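Local coordinates for decapping and exoribonuclease protein 1 (Kluyveromyces lactis, PDB 4GPS) that removes NAD and N7-methylguanosine caps from the 5' ends of RNA and degrades RNA as a metal-dependent 5'-3' exoribonuclease, at residues R182-D195 against R309-L321. Residues are numbered along the deposited sequence; the frame is centred on the assembly and turned at random.
Sequences RHHIIDIIMCPFLD and RKLLRMWIQTNLL. With CIT (citric acid), chain B.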
loop_
_atom_site.group_PDB
_atom_site.type_symbol
_atom_site.label_atom_id
_atom_site.label_comp_id
_atom_site.label_asym_id
_atom_site.label_seq_id
_atom_site.Cartn_x
_atom_site.Cartn_y
_atom_site.Cartn_z
ATOM N N ARG A 182 -2.837 -2.027 -4.946
ATOM C CA ARG A 182 -2.617 -1.148 -3.809
ATOM C C ARG A 182 -1.489 -0.120 -4.023
ATOM O O ARG A 182 -1.599 1.031 -3.609
ATOM C CB ARG A 182 -2.315 -1.971 -2.564
ATOM C CG ARG A 182 -2.142 -1.110 -1.338
ATOM C CD ARG A 182 -2.061 -1.945 -0.091
ATOM N NE ARG A 182 -0.933 -2.833 -0.216
ATOM C CZ ARG A 182 -0.517 -3.614 0.760
ATOM N NH1 ARG A 182 -1.142 -3.597 1.929
ATOM N NH2 ARG A 182 0.506 -4.426 0.559
ATOM N N HIS A 183 -0.408 -0.544 -4.666
ATOM C CA HIS A 183 0.736 0.316 -4.940
ATOM C C HIS A 183 0.333 1.676 -5.524
ATOM O O HIS A 183 0.872 2.703 -5.128
ATOM C CB HIS A 183 1.705 -0.390 -5.912
ATOM C CG HIS A 183 3.089 0.163 -5.877
ATOM N ND1 HIS A 183 4.032 -0.249 -4.956
ATOM C CD2 HIS A 183 3.672 1.162 -6.588
ATOM C CE1 HIS A 183 5.133 0.474 -5.096
ATOM N NE2 HIS A 183 4.943 1.338 -6.078
ATOM N N HIS A 184 -0.604 1.697 -6.469
ATOM C CA HIS A 184 -0.998 2.970 -7.074
ATOM C C HIS A 184 -1.871 3.825 -6.192
ATOM O O HIS A 184 -1.868 5.045 -6.348
ATOM C CB HIS A 184 -1.695 2.772 -8.413
ATOM C CG HIS A 184 -0.881 1.999 -9.391
ATOM N ND1 HIS A 184 0.463 2.238 -9.587
ATOM C CD2 HIS A 184 -1.198 0.944 -10.177
ATOM C CE1 HIS A 184 0.942 1.357 -10.446
ATOM N NE2 HIS A 184 -0.045 0.560 -10.818
ATOM N N ILE A 185 -2.630 3.206 -5.283
ATOM C CA ILE A 185 -3.449 4.005 -4.401
ATOM C C ILE A 185 -2.436 4.646 -3.443
ATOM O O ILE A 185 -2.466 5.844 -3.194
ATOM C CB ILE A 185 -4.517 3.156 -3.641
ATOM C CG1 ILE A 185 -5.466 2.446 -4.635
ATOM C CG2 ILE A 185 -5.345 4.066 -2.782
ATOM C CD1 ILE A 185 -6.117 3.418 -5.614
ATOM N N ILE A 186 -1.506 3.865 -2.933
ATOM C CA ILE A 186 -0.513 4.453 -2.075
ATOM C C ILE A 186 0.204 5.625 -2.814
ATOM O O ILE A 186 0.351 6.717 -2.244
ATOM C CB ILE A 186 0.518 3.389 -1.602
ATOM C CG1 ILE A 186 -0.170 2.394 -0.681
ATOM C CG2 ILE A 186 1.683 4.047 -0.836
ATOM C CD1 ILE A 186 0.542 1.060 -0.619
ATOM N N ASP A 187 0.620 5.424 -4.071
ATOM C CA ASP A 187 1.329 6.487 -4.795
ATOM C C ASP A 187 0.518 7.779 -4.850
ATOM O O ASP A 187 1.061 8.864 -4.670
ATOM C CB ASP A 187 1.668 6.118 -6.260
ATOM C CG ASP A 187 2.733 5.023 -6.392
ATOM O OD1 ASP A 187 3.688 4.972 -5.572
ATOM O OD2 ASP A 187 2.606 4.212 -7.349
ATOM N N ILE A 188 -0.773 7.658 -5.133
ATOM C CA ILE A 188 -1.623 8.812 -5.232
ATOM C C ILE A 188 -1.761 9.526 -3.892
ATOM O O ILE A 188 -1.746 10.740 -3.857
ATOM C CB ILE A 188 -3.014 8.417 -5.733
ATOM C CG1 ILE A 188 -2.927 8.022 -7.203
ATOM C CG2 ILE A 188 -4.014 9.570 -5.468
ATOM C CD1 ILE A 188 -4.052 7.084 -7.653
ATOM N N ILE A 189 -1.880 8.782 -2.793
ATOM C CA ILE A 189 -2.022 9.419 -1.498
ATOM C C ILE A 189 -0.700 10.094 -1.104
ATOM O O ILE A 189 -0.700 11.111 -0.400
ATOM C CB ILE A 189 -2.430 8.384 -0.412
ATOM C CG1 ILE A 189 -3.801 7.814 -0.745
ATOM C CG2 ILE A 189 -2.491 9.026 0.974
ATOM C CD1 ILE A 189 -4.058 6.444 -0.062
ATOM N N MET A 190 0.417 9.538 -1.574
ATOM C CA MET A 190 1.738 10.053 -1.237
ATOM C C MET A 190 2.194 11.333 -1.948
ATOM O O MET A 190 3.205 11.921 -1.554
ATOM C CB MET A 190 2.795 8.955 -1.464
ATOM C CG MET A 190 2.848 7.913 -0.343
ATOM S SD MET A 190 3.301 8.563 1.323
ATOM C CE MET A 190 5.147 8.625 1.112
ATOM N N CYS A 191 1.475 11.770 -2.982
ATOM C CA CYS A 191 1.886 12.967 -3.733
ATOM C C CYS A 191 2.349 14.155 -2.896
ATOM O O CYS A 191 3.444 14.656 -3.089
ATOM C CB CYS A 191 0.781 13.409 -4.713
ATOM S SG CYS A 191 0.589 12.249 -6.078
ATOM N N PRO A 192 1.550 14.593 -1.921
ATOM C CA PRO A 192 2.040 15.747 -1.149
ATOM C C PRO A 192 3.219 15.503 -0.233
ATOM O O PRO A 192 3.757 16.439 0.372
ATOM C CB PRO A 192 0.805 16.223 -0.378
ATOM C CG PRO A 192 -0.096 15.061 -0.350
ATOM C CD PRO A 192 0.137 14.299 -1.626
ATOM N N PHE A 193 3.652 14.259 -0.128
ATOM C CA PHE A 193 4.766 14.008 0.754
ATOM C C PHE A 193 6.051 13.667 -0.000
ATOM O O PHE A 193 7.069 13.361 0.620
ATOM C CB PHE A 193 4.377 12.922 1.772
ATOM C CG PHE A 193 3.026 13.142 2.389
ATOM C CD1 PHE A 193 1.877 12.591 1.809
ATOM C CD2 PHE A 193 2.879 13.962 3.481
ATOM C CE1 PHE A 193 0.605 12.861 2.301
ATOM C CE2 PHE A 193 1.601 14.249 3.992
ATOM C CZ PHE A 193 0.466 13.696 3.399
ATOM N N LEU A 194 6.006 13.761 -1.332
ATOM C CA LEU A 194 7.162 13.444 -2.175
ATOM C C LEU A 194 7.716 14.623 -2.986
ATOM O O LEU A 194 7.042 15.626 -3.227
ATOM C CB LEU A 194 6.812 12.335 -3.160
ATOM C CG LEU A 194 6.409 10.985 -2.579
ATOM C CD1 LEU A 194 5.900 10.095 -3.712
ATOM C CD2 LEU A 194 7.590 10.367 -1.831
ATOM N N ASP A 195 8.954 14.455 -3.433
ATOM C CA ASP A 195 9.659 15.439 -4.224
ATOM C C ASP A 195 9.721 15.006 -5.688
ATOM O O ASP A 195 10.449 15.595 -6.477
ATOM C CB ASP A 195 11.074 15.586 -3.687
ATOM C CG ASP A 195 11.580 16.994 -3.808
ATOM O OD1 ASP A 195 12.820 17.194 -3.702
ATOM O OD2 ASP A 195 10.724 17.899 -4.003
ATOM N N ARG A 309 8.993 9.343 5.298
ATOM C CA ARG A 309 8.242 8.943 4.105
ATOM C C ARG A 309 7.918 7.458 4.170
ATOM O O ARG A 309 6.799 7.044 3.862
ATOM C CB ARG A 309 9.062 9.175 2.839
ATOM C CG ARG A 309 8.684 10.371 2.054
ATOM C CD ARG A 309 9.843 10.803 1.199
ATOM N NE ARG A 309 9.697 12.209 0.885
ATOM C CZ ARG A 309 10.686 13.013 0.533
ATOM N NH1 ARG A 309 11.936 12.557 0.445
ATOM N NH2 ARG A 309 10.410 14.276 0.261
ATOM N N LYS A 310 8.909 6.663 4.557
ATOM C CA LYS A 310 8.722 5.222 4.652
ATOM C C LYS A 310 7.675 4.861 5.724
ATOM O O LYS A 310 6.791 4.039 5.477
ATOM C CB LYS A 310 10.070 4.527 4.932
ATOM C CG LYS A 310 9.935 3.062 5.186
ATOM C CD LYS A 310 11.260 2.407 5.561
ATOM C CE LYS A 310 12.222 2.310 4.392
ATOM N NZ LYS A 310 13.477 1.635 4.848
ATOM N N LEU A 311 7.774 5.480 6.899
ATOM C CA LEU A 311 6.820 5.237 7.982
ATOM C C LEU A 311 5.407 5.637 7.536
ATOM O O LEU A 311 4.457 4.878 7.735
ATOM C CB LEU A 311 7.224 6.012 9.239
ATOM C CG LEU A 311 8.527 5.503 9.881
ATOM C CD1 LEU A 311 9.061 6.561 10.803
ATOM C CD2 LEU A 311 8.293 4.189 10.639
ATOM N N LEU A 312 5.265 6.797 6.893
ATOM C CA LEU A 312 3.942 7.219 6.439
ATOM C C LEU A 312 3.398 6.241 5.396
ATOM O O LEU A 312 2.234 5.849 5.438
ATOM C CB LEU A 312 3.994 8.639 5.852
ATOM C CG LEU A 312 2.705 9.199 5.232
ATOM C CD1 LEU A 312 1.639 9.317 6.344
ATOM C CD2 LEU A 312 2.968 10.552 4.527
ATOM N N ARG A 313 4.254 5.819 4.475
ATOM C CA ARG A 313 3.845 4.911 3.420
ATOM C C ARG A 313 3.380 3.592 4.027
ATOM O O ARG A 313 2.371 3.019 3.628
ATOM C CB ARG A 313 5.025 4.706 2.460
ATOM C CG ARG A 313 4.619 4.551 1.007
ATOM C CD ARG A 313 5.806 4.558 0.044
ATOM N NE ARG A 313 5.316 4.715 -1.327
ATOM C CZ ARG A 313 4.710 3.742 -1.979
ATOM N NH1 ARG A 313 4.563 2.580 -1.386
ATOM N NH2 ARG A 313 4.186 3.940 -3.170
ATOM N N MET A 314 4.117 3.154 5.033
ATOM C CA MET A 314 3.869 1.915 5.768
ATOM C C MET A 314 2.458 2.012 6.394
ATOM O O MET A 314 1.629 1.098 6.295
ATOM C CB MET A 314 4.924 1.827 6.870
ATOM C CG MET A 314 5.382 0.501 7.270
ATOM S SD MET A 314 6.857 0.625 8.344
ATOM C CE MET A 314 8.187 0.750 7.085
ATOM N N TRP A 315 2.215 3.125 7.073
ATOM C CA TRP A 315 0.936 3.362 7.681
ATOM C C TRP A 315 -0.161 3.326 6.604
ATOM O O TRP A 315 -1.168 2.651 6.793
ATOM C CB TRP A 315 0.939 4.730 8.372
ATOM C CG TRP A 315 -0.413 5.133 8.907
ATOM C CD1 TRP A 315 -1.011 4.694 10.069
ATOM C CD2 TRP A 315 -1.362 5.983 8.266
ATOM N NE1 TRP A 315 -2.268 5.212 10.177
ATOM C CE2 TRP A 315 -2.517 6.009 9.088
ATOM C CE3 TRP A 315 -1.360 6.723 7.070
ATOM C CZ2 TRP A 315 -3.661 6.756 8.753
ATOM C CZ3 TRP A 315 -2.504 7.464 6.735
ATOM C CH2 TRP A 315 -3.634 7.470 7.577
ATOM N N ILE A 316 0.012 4.047 5.486
ATOM C CA ILE A 316 -1.026 4.047 4.445
ATOM C C ILE A 316 -1.221 2.638 3.930
ATOM O O ILE A 316 -2.345 2.209 3.692
ATOM C CB ILE A 316 -0.649 4.890 3.248
ATOM C CG1 ILE A 316 -0.464 6.343 3.685
ATOM C CG2 ILE A 316 -1.727 4.758 2.161
ATOM C CD1 ILE A 316 0.266 7.167 2.665
ATOM N N GLN A 317 -0.114 1.918 3.780
ATOM C CA GLN A 317 -0.150 0.551 3.276
ATOM C C GLN A 317 -1.015 -0.400 4.109
ATOM O O GLN A 317 -1.866 -1.100 3.567
ATOM C CB GLN A 317 1.270 0.018 3.143
ATOM C CG GLN A 317 1.368 -1.435 2.862
ATOM C CD GLN A 317 2.793 -1.964 3.020
ATOM O OE1 GLN A 317 3.013 -3.172 3.038
ATOM N NE2 GLN A 317 3.757 -1.064 3.129
ATOM N N THR A 318 -0.834 -0.427 5.417
ATOM C CA THR A 318 -1.646 -1.334 6.205
ATOM C C THR A 318 -3.011 -0.751 6.489
ATOM O O THR A 318 -4.007 -1.487 6.558
ATOM C CB THR A 318 -0.963 -1.746 7.514
ATOM O OG1 THR A 318 -0.501 -0.597 8.206
ATOM C CG2 THR A 318 0.222 -2.678 7.216
ATOM N N ASN A 319 -3.084 0.573 6.592
ATOM C CA ASN A 319 -4.372 1.190 6.861
ATOM C C ASN A 319 -5.403 0.979 5.757
ATOM O O ASN A 319 -6.593 1.072 6.014
ATOM C CB ASN A 319 -4.229 2.678 7.131
ATOM C CG ASN A 319 -5.427 3.232 7.845
ATOM O OD1 ASN A 319 -6.235 3.922 7.268
ATOM N ND2 ASN A 319 -5.560 2.891 9.112
ATOM N N LEU A 320 -4.960 0.707 4.530
ATOM C CA LEU A 320 -5.900 0.449 3.427
ATOM C C LEU A 320 -6.525 -0.967 3.496
ATOM O O LEU A 320 -7.407 -1.315 2.702
ATOM C CB LEU A 320 -5.197 0.623 2.066
ATOM C CG LEU A 320 -4.933 2.043 1.584
ATOM C CD1 LEU A 320 -3.879 1.926 0.567
ATOM C CD2 LEU A 320 -6.206 2.728 1.022
ATOM N N LEU A 321 -6.069 -1.785 4.428
ATOM C CA LEU A 321 -6.605 -3.141 4.565
ATOM C C LEU A 321 -7.520 -3.261 5.773
ATOM O O LEU A 321 -7.488 -2.436 6.694
ATOM C CB LEU A 321 -5.475 -4.157 4.736
ATOM C CG LEU A 321 -4.393 -4.097 3.665
ATOM C CD1 LEU A 321 -3.261 -5.022 4.050
ATOM C CD2 LEU A 321 -4.989 -4.491 2.330
HETATM C C1 CIT B . 4.095 -0.336 -0.895
HETATM O O1 CIT B . 3.452 0.405 -1.613
HETATM O O2 CIT B . 5.292 0.074 -0.398
HETATM C C2 CIT B . 3.556 -1.728 -0.569
HETATM C C3 CIT B . 3.248 -2.506 -1.872
HETATM O O7 CIT B . 2.350 -1.725 -2.659
HETATM C C4 CIT B . 2.600 -3.874 -1.533
HETATM C C5 CIT B . 1.729 -4.410 -2.669
HETATM O O3 CIT B . 0.528 -4.333 -2.586
HETATM O O4 CIT B . 2.304 -4.972 -3.769
HETATM C C6 CIT B . 4.543 -2.763 -2.631
HETATM O O5 CIT B . 4.556 -2.739 -3.852
HETATM O O6 CIT B . 5.680 -3.032 -1.941
#
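Two helices of the PD-(D/E)XK-type nuclease fold, 182-190 and 305-319, pack here beside the active site, where Gln317 probably binds substrate, as in relatives; the axes of segments 182-190 and 309-319 are 9.9 Å apart and inclined at 131°. Ile186 anchors the middle: its CG1 meets Ile316 CG2 and Leu320 CD1, while its CG2 lies 3.2 Å from CZ of Arg313, over the centre of that guanidinium's face. One edge of the same group reaches Asp187 in a salt bridge, NH2 to OD1 2.7 Å, weak as a hydrogen bond. His183 ND1 and Arg182 NE hold a citrate, probably from the crystallisation liquor. Arg182 turns at chi3 (60°), bringing NH1 to the carbonyl O of Gln317 in a weak bond; its stronger partner is the metal ligand Glu293. Toward the other end, Met190, bent at chi2 and chi3, fits as a knob among Arg309, Leu312, Arg313 and Ile316. Arg309 gives NE to Phe193 O, 2.9 Å and nearly straight at 167°, in the carbonyl plane. A leucine here would probably leave that carbonyl without its donor and the 3-10 segment 191-193 less firmly held. Beside Arg309, Leu312 CD2 sits over the Phe193 ring in a CH-pi contact, 3.5 Å from the centroid.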